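Pectate lyase 47 (Bacillus sp. TS-47, PDB 1VBL) is a thermostable, calcium-binding pectate lyase that probably cleaves the polygalacturonate chains of pectin by beta-elimination. Local coordinates at residues F311-V317 and L340-W345; E349-E354 and Q381-T387. One frame throughout, in Å; residues are numbered along the deposited sequence.

Contact 1: F311-V317 and L340-W345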
ATOM      1  N   PHE A 311       7.278 -13.092  -8.318  1.00 19.25           N
ATOM      2  CA  PHE A 311       8.081 -12.148  -7.558  1.00 16.78           C
ATOM      3  C   PHE A 311       8.985 -11.420  -8.534  1.00 16.82           C
ATOM      4  O   PHE A 311       9.627 -12.049  -9.377  1.00 16.73           O
ATOM      5  CB  PHE A 311       8.935 -12.865  -6.510  1.00 15.43           C
ATOM      6  CG  PHE A 311       9.979 -11.983  -5.879  1.00 15.46           C
ATOM      7  CD1 PHE A 311      11.303 -12.021  -6.317  1.00 14.97           C
ATOM      8  CD2 PHE A 311       9.635 -11.094  -4.870  1.00 14.95           C
ATOM      9  CE1 PHE A 311      12.267 -11.186  -5.754  1.00 12.11           C
ATOM     10  CE2 PHE A 311      10.595 -10.249  -4.299  1.00 15.18           C
ATOM     11  CZ  PHE A 311      11.911 -10.297  -4.742  1.00 13.94           C
ATOM     12  N   GLN A 312       9.031 -10.096  -8.429  1.00 14.70           N
ATOM     13  CA  GLN A 312       9.872  -9.304  -9.316  1.00 17.72           C
ATOM     14  C   GLN A 312      11.036  -8.704  -8.533  1.00 16.21           C
ATOM     15  O   GLN A 312      12.198  -8.897  -8.888  1.00 17.10           O
ATOM     16  CB  GLN A 312       9.057  -8.183  -9.971  1.00 21.32           C
ATOM     17  CG  GLN A 312       9.829  -7.417 -11.042  1.00 29.72           C
ATOM     18  CD  GLN A 312       9.066  -6.220 -11.583  1.00 33.11           C
ATOM     19  OE1 GLN A 312       7.883  -6.320 -11.909  1.00 35.84           O
ATOM     20  NE2 GLN A 312       9.746  -5.082 -11.689  1.00 34.38           N
ATOM     21  N   TYR A 313      10.716  -7.973  -7.468  1.00 14.17           N
ATOM     22  CA  TYR A 313      11.739  -7.355  -6.628  1.00 11.89           C
ATOM     23  C   TYR A 313      11.103  -6.905  -5.318  1.00 12.43           C
ATOM     24  O   TYR A 313       9.878  -6.801  -5.216  1.00 11.84           O
ATOM     25  CB  TYR A 313      12.372  -6.158  -7.351  1.00 12.28           C
ATOM     26  CG  TYR A 313      11.521  -4.908  -7.374  1.00 13.78           C
ATOM     27  CD1 TYR A 313      11.567  -3.992  -6.324  1.00 13.03           C
ATOM     28  CD2 TYR A 313      10.665  -4.639  -8.446  1.00 14.70           C
ATOM     29  CE1 TYR A 313      10.787  -2.839  -6.334  1.00 14.28           C
ATOM     30  CE2 TYR A 313       9.875  -3.483  -8.466  1.00 14.03           C
ATOM     31  CZ  TYR A 313       9.946  -2.591  -7.407  1.00 14.91           C
ATOM     32  OH  TYR A 313       9.188  -1.445  -7.417  1.00 13.91           O
ATOM     33  N   ALA A 314      11.931  -6.641  -4.311  1.00 11.48           N
ATOM     34  CA  ALA A 314      11.417  -6.208  -3.021  1.00 11.04           C
ATOM     35  C   ALA A 314      11.676  -4.724  -2.786  1.00 11.70           C
ATOM     36  O   ALA A 314      10.739  -3.932  -2.692  1.00 11.17           O
ATOM     37  CB  ALA A 314      12.051  -7.032  -1.901  1.00 11.04           C
ATOM     38  N   TRP A 315      12.949  -4.349  -2.706  1.00 10.20           N
ATOM     39  CA  TRP A 315      13.313  -2.959  -2.457  1.00 10.60           C
ATOM     40  C   TRP A 315      13.611  -2.159  -3.720  1.00 11.62           C
ATOM     41  O   TRP A 315      14.588  -2.422  -4.428  1.00 12.41           O
ATOM     42  CB  TRP A 315      14.513  -2.898  -1.513  1.00 10.63           C
ATOM     43  CG  TRP A 315      14.253  -3.536  -0.177  1.00 12.18           C
ATOM     44  CD1 TRP A 315      13.040  -3.703   0.432  1.00 11.42           C
ATOM     45  CD2 TRP A 315      15.234  -4.047   0.733  1.00 12.18           C
ATOM     46  NE1 TRP A 315      13.207  -4.289   1.668  1.00 12.65           N
ATOM     47  CE2 TRP A 315      14.544  -4.509   1.876  1.00 11.89           C
ATOM     48  CE3 TRP A 315      16.630  -4.157   0.692  1.00 13.00           C
ATOM     49  CZ2 TRP A 315      15.204  -5.074   2.975  1.00 10.75           C
ATOM     50  CZ3 TRP A 315      17.287  -4.719   1.784  1.00 13.95           C
ATOM     51  CH2 TRP A 315      16.570  -5.170   2.911  1.00 12.94           C
ATOM     52  N   GLY A 316      12.756  -1.178  -3.992  1.00 11.12           N
ATOM     53  CA  GLY A 316      12.934  -0.338  -5.159  1.00 12.29           C
ATOM     54  C   GLY A 316      13.669   0.933  -4.782  1.00 12.77           C
ATOM     55  O   GLY A 316      13.140   1.776  -4.054  1.00 12.69           O
ATOM     56  N   VAL A 317      14.900   1.062  -5.267  1.00 11.73           N
ATOM     57  CA  VAL A 317      15.714   2.235  -4.986  1.00 13.05           C
ATOM     58  C   VAL A 317      15.452   3.264  -6.085  1.00 14.07           C
ATOM     59  O   VAL A 317      15.976   3.152  -7.196  1.00 15.20           O
ATOM     60  CB  VAL A 317      17.215   1.870  -4.955  1.00 12.84           C
ATOM     61  CG1 VAL A 317      18.056   3.119  -4.725  1.00 13.76           C
ATOM     62  CG2 VAL A 317      17.476   0.851  -3.854  1.00 14.50           C
ATOM     63  N   LEU A 340      18.431  -9.893  -7.519  1.00 15.92           N
ATOM     64  CA  LEU A 340      17.109  -9.484  -7.988  1.00 15.16           C
ATOM     65  C   LEU A 340      16.252  -8.864  -6.893  1.00 13.01           C
ATOM     66  O   LEU A 340      15.227  -8.255  -7.179  1.00 14.39           O
ATOM     67  CB  LEU A 340      16.354 -10.689  -8.561  1.00 17.25           C
ATOM     68  CG  LEU A 340      16.787 -11.296  -9.898  1.00 20.12           C
ATOM     69  CD1 LEU A 340      18.281 -11.543  -9.906  1.00 25.32           C
ATOM     70  CD2 LEU A 340      16.026 -12.595 -10.122  1.00 21.62           C
ATOM     71  N   ILE A 341      16.673  -9.010  -5.643  1.00 12.36           N
ATOM     72  CA  ILE A 341      15.894  -8.491  -4.530  1.00 12.45           C
ATOM     73  C   ILE A 341      15.828  -6.965  -4.515  1.00 14.21           C
ATOM     74  O   ILE A 341      14.822  -6.387  -4.110  1.00 13.64           O
ATOM     75  CB  ILE A 341      16.439  -9.043  -3.202  1.00 13.69           C
ATOM     76  CG1 ILE A 341      16.384 -10.576  -3.244  1.00 14.00           C
ATOM     77  CG2 ILE A 341      15.619  -8.513  -2.030  1.00 14.69           C
ATOM     78  CD1 ILE A 341      17.017 -11.274  -2.048  1.00 14.82           C
ATOM     79  N   ILE A 342      16.900  -6.317  -4.956  1.00 13.33           N
ATOM     80  CA  ILE A 342      16.930  -4.861  -5.023  1.00 14.71           C
ATOM     81  C   ILE A 342      16.875  -4.467  -6.492  1.00 15.06           C
ATOM     82  O   ILE A 342      17.486  -5.112  -7.336  1.00 15.26           O
ATOM     83  CB  ILE A 342      18.223  -4.273  -4.414  1.00 14.29           C
ATOM     84  CG1 ILE A 342      18.266  -4.538  -2.908  1.00 15.14           C
ATOM     85  CG2 ILE A 342      18.289  -2.766  -4.690  1.00 14.95           C
ATOM     86  CD1 ILE A 342      19.512  -4.006  -2.233  1.00 14.80           C
ATOM     87  N   LYS A 343      16.120  -3.422  -6.796  1.00 16.94           N
ATOM     88  CA  LYS A 343      16.013  -2.946  -8.167  1.00 18.44           C
ATOM     89  C   LYS A 343      16.192  -1.439  -8.088  1.00 18.67           C
ATOM     90  O   LYS A 343      15.646  -0.795  -7.195  1.00 17.82           O
ATOM     91  CB  LYS A 343      14.646  -3.313  -8.750  1.00 21.81           C
ATOM     92  CG  LYS A 343      14.579  -3.260 -10.267  1.00 25.34           C
ATOM     93  CD  LYS A 343      13.383  -4.050 -10.783  1.00 29.62           C
ATOM     94  CE  LYS A 343      13.354  -4.103 -12.304  1.00 30.66           C
ATOM     95  NZ  LYS A 343      12.213  -4.919 -12.804  1.00 32.08           N
ATOM     96  N   VAL A 344      16.971  -0.876  -9.003  1.00 18.10           N
ATOM     97  CA  VAL A 344      17.218   0.560  -8.981  1.00 19.00           C
ATOM     98  C   VAL A 344      16.605   1.295 -10.167  1.00 20.46           C
ATOM     99  O   VAL A 344      16.733   0.863 -11.312  1.00 20.66           O
ATOM    100  CB  VAL A 344      18.736   0.857  -8.944  1.00 19.08           C
ATOM    101  CG1 VAL A 344      18.974   2.361  -8.861  1.00 19.91           C
ATOM    102  CG2 VAL A 344      19.373   0.150  -7.754  1.00 19.10           C
ATOM    103  N   TRP A 345      15.933   2.404  -9.877  1.00 19.87           N
ATOM    104  CA  TRP A 345      15.308   3.223 -10.908  1.00 21.15           C
ATOM    105  C   TRP A 345      15.827   4.655 -10.774  1.00 19.85           C
ATOM    106  O   TRP A 345      15.188   5.501 -10.148  1.00 17.10           O
ATOM    107  CB  TRP A 345      13.782   3.224 -10.755  1.00 25.99           C
ATOM    108  CG  TRP A 345      13.162   1.873 -10.523  1.00 32.10           C
ATOM    109  CD1 TRP A 345      12.922   1.275  -9.316  1.00 33.18           C
ATOM    110  CD2 TRP A 345      12.687   0.964 -11.522  1.00 34.35           C
ATOM    111  NE1 TRP A 345      12.323   0.051  -9.504  1.00 34.49           N
ATOM    112  CE2 TRP A 345      12.169  -0.165 -10.847  1.00 35.90           C
ATOM    113  CE3 TRP A 345      12.650   0.992 -12.922  1.00 36.09           C
ATOM    114  CZ2 TRP A 345      11.618  -1.256 -11.526  1.00 36.92           C
ATOM    115  CZ3 TRP A 345      12.101  -0.093 -13.598  1.00 37.65           C
ATOM    116  CH2 TRP A 345      11.593  -1.202 -12.897  1.00 38.86           C
TER
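The second segment starts with Leu340 O, 3.5 Å from Tyr313 CB. Ile341 O then takes two backbone donors, Ala314 N at 2.9 Å and Trp315 N at 3.1 Å. From Ile342 the pairing is a parallel ladder, and Ile342 CG2 packs 3.8 Å from Val317 CG2. Lys343 bonds through both its backbone N, to Trp315 O, and its O, to Val317 N, while its CB stands over the Tyr313 ring in a CH-pi contact, 4.2 Å from the centroid. Chi1 of 76° sets Tyr313 CG between its own backbone N and carbonyl carbon, placing the ring beneath this lysine. Val344 CG2 packs on Val317 CB. Trp345 N closes the ladder on Val317 O (2.8 Å, 171° at the hydrogen), and the edge of its five-membered ring meets the Tyr313 face in an offset edge-to-face pair, planes at 62°. With the ring cut back to an alanine here, Lys343 CB and the Trp345 edge would probably lose the face they share, leaving a gap beside them. This pair ends a four-strand parallel sheet of the beta-helix: strand 315-318 runs between strands 288-289 and 342-345, and Ile341, Ile342 and Trp315 all pack on Leu370 of helix 370-377.

Contact 2: E349-E354 and Q381-T387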
ATOM      1  N   GLU A 349      24.152   7.500  -9.046  1.00 24.61           N
ATOM      2  CA  GLU A 349      24.574   6.518  -8.062  1.00 26.50           C
ATOM      3  C   GLU A 349      23.814   6.885  -6.801  1.00 23.93           C
ATOM      4  O   GLU A 349      24.182   7.837  -6.118  1.00 23.69           O
ATOM      5  CB  GLU A 349      26.065   6.640  -7.759  1.00 30.18           C
ATOM      6  CG  GLU A 349      26.967   5.746  -8.567  1.00 37.05           C
ATOM      7  CD  GLU A 349      28.311   5.555  -7.886  1.00 39.76           C
ATOM      8  OE1 GLU A 349      28.992   6.566  -7.613  1.00 41.73           O
ATOM      9  OE2 GLU A 349      28.682   4.393  -7.616  1.00 42.07           O
ATOM     10  N   GLU A 350      22.752   6.151  -6.500  1.00 22.01           N
ATOM     11  CA  GLU A 350      21.984   6.441  -5.300  1.00 19.89           C
ATOM     12  C   GLU A 350      22.701   5.835  -4.104  1.00 20.69           C
ATOM     13  O   GLU A 350      23.569   4.972  -4.258  1.00 21.55           O
ATOM     14  CB  GLU A 350      20.575   5.859  -5.406  1.00 18.27           C
ATOM     15  CG  GLU A 350      19.714   6.446  -6.521  1.00 18.67           C
ATOM     16  CD  GLU A 350      19.500   7.948  -6.391  1.00 19.39           C
ATOM     17  OE1 GLU A 350      19.745   8.503  -5.296  1.00 19.96           O
ATOM     18  OE2 GLU A 350      19.074   8.572  -7.387  1.00 17.88           O
ATOM     19  N   SER A 351      22.348   6.292  -2.912  1.00 19.92           N
ATOM     20  CA  SER A 351      22.960   5.776  -1.700  1.00 20.26           C
ATOM     21  C   SER A 351      21.896   5.121  -0.834  1.00 19.60           C
ATOM     22  O   SER A 351      20.750   5.564  -0.793  1.00 16.36           O
ATOM     23  CB  SER A 351      23.618   6.905  -0.901  1.00 23.11           C
ATOM     24  OG  SER A 351      24.689   7.497  -1.615  1.00 29.42           O
ATOM     25  N   MET A 352      22.276   4.048  -0.159  1.00 17.81           N
ATOM     26  CA  MET A 352      21.366   3.373   0.749  1.00 19.51           C
ATOM     27  C   MET A 352      22.235   2.623   1.732  1.00 18.21           C
ATOM     28  O   MET A 352      23.407   2.356   1.462  1.00 18.02           O
ATOM     29  CB  MET A 352      20.431   2.402   0.006  1.00 20.03           C
ATOM     30  CG  MET A 352      20.956   0.986  -0.209  1.00 21.38           C
ATOM     31  SD  MET A 352      19.689  -0.142  -0.904  1.00 22.29           S
ATOM     32  CE  MET A 352      18.922  -0.780   0.576  1.00 22.58           C
ATOM     33  N   TYR A 353      21.685   2.324   2.896  1.00 15.64           N
ATOM     34  CA  TYR A 353      22.444   1.565   3.860  1.00 14.59           C
ATOM     35  C   TYR A 353      21.657   0.300   4.108  1.00 13.89           C
ATOM     36  O   TYR A 353      20.424   0.314   4.136  1.00 13.75           O
ATOM     37  CB  TYR A 353      22.639   2.326   5.169  1.00 15.88           C
ATOM     38  CG  TYR A 353      23.610   1.608   6.070  1.00 16.82           C
ATOM     39  CD1 TYR A 353      24.948   1.462   5.702  1.00 18.45           C
ATOM     40  CD2 TYR A 353      23.186   1.019   7.255  1.00 18.17           C
ATOM     41  CE1 TYR A 353      25.837   0.741   6.491  1.00 18.29           C
ATOM     42  CE2 TYR A 353      24.067   0.293   8.054  1.00 19.88           C
ATOM     43  CZ  TYR A 353      25.390   0.157   7.665  1.00 19.71           C
ATOM     44  OH  TYR A 353      26.263  -0.571   8.443  1.00 20.04           O
ATOM     45  N   GLU A 354      22.375  -0.799   4.274  1.00 14.30           N
ATOM     46  CA  GLU A 354      21.746  -2.085   4.496  1.00 14.03           C
ATOM     47  C   GLU A 354      22.662  -2.927   5.363  1.00 14.52           C
ATOM     48  O   GLU A 354      23.877  -2.954   5.151  1.00 13.97           O
ATOM     49  CB  GLU A 354      21.521  -2.786   3.156  1.00 15.22           C
ATOM     50  CG  GLU A 354      21.004  -4.205   3.288  1.00 18.11           C
ATOM     51  CD  GLU A 354      21.882  -5.214   2.580  1.00 18.58           C
ATOM     52  OE1 GLU A 354      22.871  -4.803   1.937  1.00 19.44           O
ATOM     53  OE2 GLU A 354      21.579  -6.422   2.665  1.00 21.43           O
ATOM     54  N   GLN A 381      25.549   1.231 -10.482  1.00 16.62           N
ATOM     55  CA  GLN A 381      25.925   0.834  -9.131  1.00 17.01           C
ATOM     56  C   GLN A 381      25.202   1.570  -8.013  1.00 18.72           C
ATOM     57  O   GLN A 381      24.746   2.703  -8.171  1.00 18.20           O
ATOM     58  CB  GLN A 381      27.433   0.994  -8.948  1.00 17.84           C
ATOM     59  CG  GLN A 381      28.245   0.142  -9.904  1.00 16.72           C
ATOM     60  CD  GLN A 381      28.080  -1.336  -9.636  1.00 17.90           C
ATOM     61  OE1 GLN A 381      28.650  -1.875  -8.682  1.00 16.50           O
ATOM     62  NE2 GLN A 381      27.288  -2.004 -10.469  1.00 16.66           N
ATOM     63  N   LEU A 382      25.111   0.899  -6.874  1.00 20.18           N
ATOM     64  CA  LEU A 382      24.461   1.440  -5.697  1.00 20.67           C
ATOM     65  C   LEU A 382      25.548   1.606  -4.643  1.00 21.12           C
ATOM     66  O   LEU A 382      26.325   0.684  -4.396  1.00 22.34           O
ATOM     67  CB  LEU A 382      23.389   0.460  -5.215  1.00 21.66           C
ATOM     68  CG  LEU A 382      22.457   0.869  -4.078  1.00 26.15           C
ATOM     69  CD1 LEU A 382      21.719   2.149  -4.444  1.00 25.23           C
ATOM     70  CD2 LEU A 382      21.468  -0.266  -3.814  1.00 25.85           C
ATOM     71  N   LYS A 383      25.613   2.778  -4.028  1.00 19.47           N
ATOM     72  CA  LYS A 383      26.622   3.026  -3.009  1.00 21.13           C
ATOM     73  C   LYS A 383      26.085   2.732  -1.615  1.00 19.53           C
ATOM     74  O   LYS A 383      25.068   3.289  -1.207  1.00 18.49           O
ATOM     75  CB  LYS A 383      27.092   4.480  -3.072  1.00 22.20           C
ATOM     76  CG  LYS A 383      27.740   4.863  -4.392  1.00 28.41           C
ATOM     77  CD  LYS A 383      28.281   6.286  -4.361  1.00 31.96           C
ATOM     78  CE  LYS A 383      27.174   7.306  -4.155  1.00 34.46           C
ATOM     79  NZ  LYS A 383      27.692   8.704  -4.212  1.00 36.48           N
ATOM     80  N   LYS A 384      26.756   1.842  -0.891  1.00 18.78           N
ATOM     81  CA  LYS A 384      26.324   1.531   0.463  1.00 20.04           C
ATOM     82  C   LYS A 384      27.052   2.489   1.387  1.00 21.27           C
ATOM     83  O   LYS A 384      28.275   2.422   1.532  1.00 20.39           O
ATOM     84  CB  LYS A 384      26.658   0.088   0.852  1.00 20.50           C
ATOM     85  CG  LYS A 384      26.346  -0.204   2.319  1.00 23.30           C
ATOM     86  CD  LYS A 384      26.579  -1.656   2.715  1.00 23.63           C
ATOM     87  CE  LYS A 384      25.517  -2.572   2.144  1.00 23.57           C
ATOM     88  NZ  LYS A 384      25.583  -3.918   2.777  1.00 24.89           N
ATOM     89  N   GLU A 385      26.301   3.394   1.998  1.00 20.85           N
ATOM     90  CA  GLU A 385      26.888   4.369   2.900  1.00 22.68           C
ATOM     91  C   GLU A 385      25.806   4.985   3.775  1.00 21.93           C
ATOM     92  O   GLU A 385      24.631   5.013   3.405  1.00 21.89           O
ATOM     93  CB  GLU A 385      27.597   5.467   2.100  1.00 25.27           C
ATOM     94  CG  GLU A 385      26.655   6.439   1.408  1.00 29.73           C
ATOM     95  CD  GLU A 385      27.388   7.555   0.690  1.00 34.29           C
ATOM     96  OE1 GLU A 385      28.360   8.095   1.261  1.00 36.76           O
ATOM     97  OE2 GLU A 385      26.983   7.904  -0.439  1.00 35.58           O
ATOM     98  N   VAL A 386      26.212   5.473   4.939  1.00 21.44           N
ATOM     99  CA  VAL A 386      25.285   6.098   5.871  1.00 21.30           C
ATOM    100  C   VAL A 386      25.202   7.595   5.603  1.00 21.39           C
ATOM    101  O   VAL A 386      26.184   8.316   5.782  1.00 22.43           O
ATOM    102  CB  VAL A 386      25.738   5.888   7.330  1.00 22.79           C
ATOM    103  CG1 VAL A 386      24.797   6.614   8.278  1.00 21.97           C
ATOM    104  CG2 VAL A 386      25.781   4.399   7.652  1.00 23.34           C
ATOM    105  N   THR A 387      24.037   8.055   5.159  1.00 19.23           N
ATOM    106  CA  THR A 387      23.831   9.475   4.887  1.00 20.26           C
ATOM    107  C   THR A 387      22.969  10.082   5.988  1.00 19.61           C
ATOM    108  O   THR A 387      22.880  11.301   6.127  1.00 21.20           O
ATOM    109  CB  THR A 387      23.142   9.703   3.528  1.00 21.51           C
ATOM    110  OG1 THR A 387      21.982   8.869   3.431  1.00 20.32           O
ATOM    111  CG2 THR A 387      24.098   9.385   2.386  1.00 23.14           C
TER
HETATM  112  O   HOH W   1      22.215   3.838  -8.032  1.00 22.72           O
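Lys384 reaches across to Glu354, and each of its atoms meets something on the way. CB lies 4.0 Å from Met352 O; CG is as far from Tyr353 CD1, and CD comes within 3.9 Å of Glu354 O. The bend at chi3 (-73°) turns CE and NZ toward Glu354. CE then passes beside Glu354 O, and NZ is gripped twice by the same residue: by Glu354 OE1 at 3.0 Å in a salt bridge and by Glu354 O at 3.1 Å. The ammonium stands 46° above the carboxylate plane. Asp369 OD1 is a second acidic partner of NZ, so the two carboxylates probably stabilise the positive charge.

Parallel pairing is confined to two bridges, Ser351 with Lys383 and Met352 with Lys384, with Lys383 N bonding to Glu350 O, Met352 N to Lys383 O and Glu385 N to Met352 O. Ser351 OG donates to Glu385 OE2 at 2.6 Å, on the lone pair anti to the other oxygen. Over a face of the Tyr353 ring sits Val386 CG2, 3.8 Å from the centroid, whereas Met352 SD presses on Leu382 CD2 at 3.4 Å. Just before the bridged pairs, a water accepts from Glu350 N and donates to Gln381 O.

Short strand 383-384 thus extends the beta-helix from strand 351-361. Glu354 also binds Thr357 and the backbone N of Leu370 and Val371 at the start of helix 370-377, while Leu382 packs between that helix and strands 315-318 and 342-345.

In the fold
In sequence, the second segment of contact 1 ends before contact 2 begins, and strand 342-345 is followed directly by strand 351-361. The centres of the two contacts lie 14 Å apart, yet they share apolar packing: Val317 CG1 is 3.8 Å from Leu382 CD1, and Val317 CG2 is equally far from Met352 SD. Trp315 CZ3 adds a further touch, 4.0 Å from Glu354 CG. Helix 370-377 packs on residues of both. Contact 1 is the one nearer the metal, the side chain of Tyr313 lying about 13 Å from the calcium ion and about 10 Å from that of the calcium ligand Asp233. Contact 2 is remote from the calcium ligands.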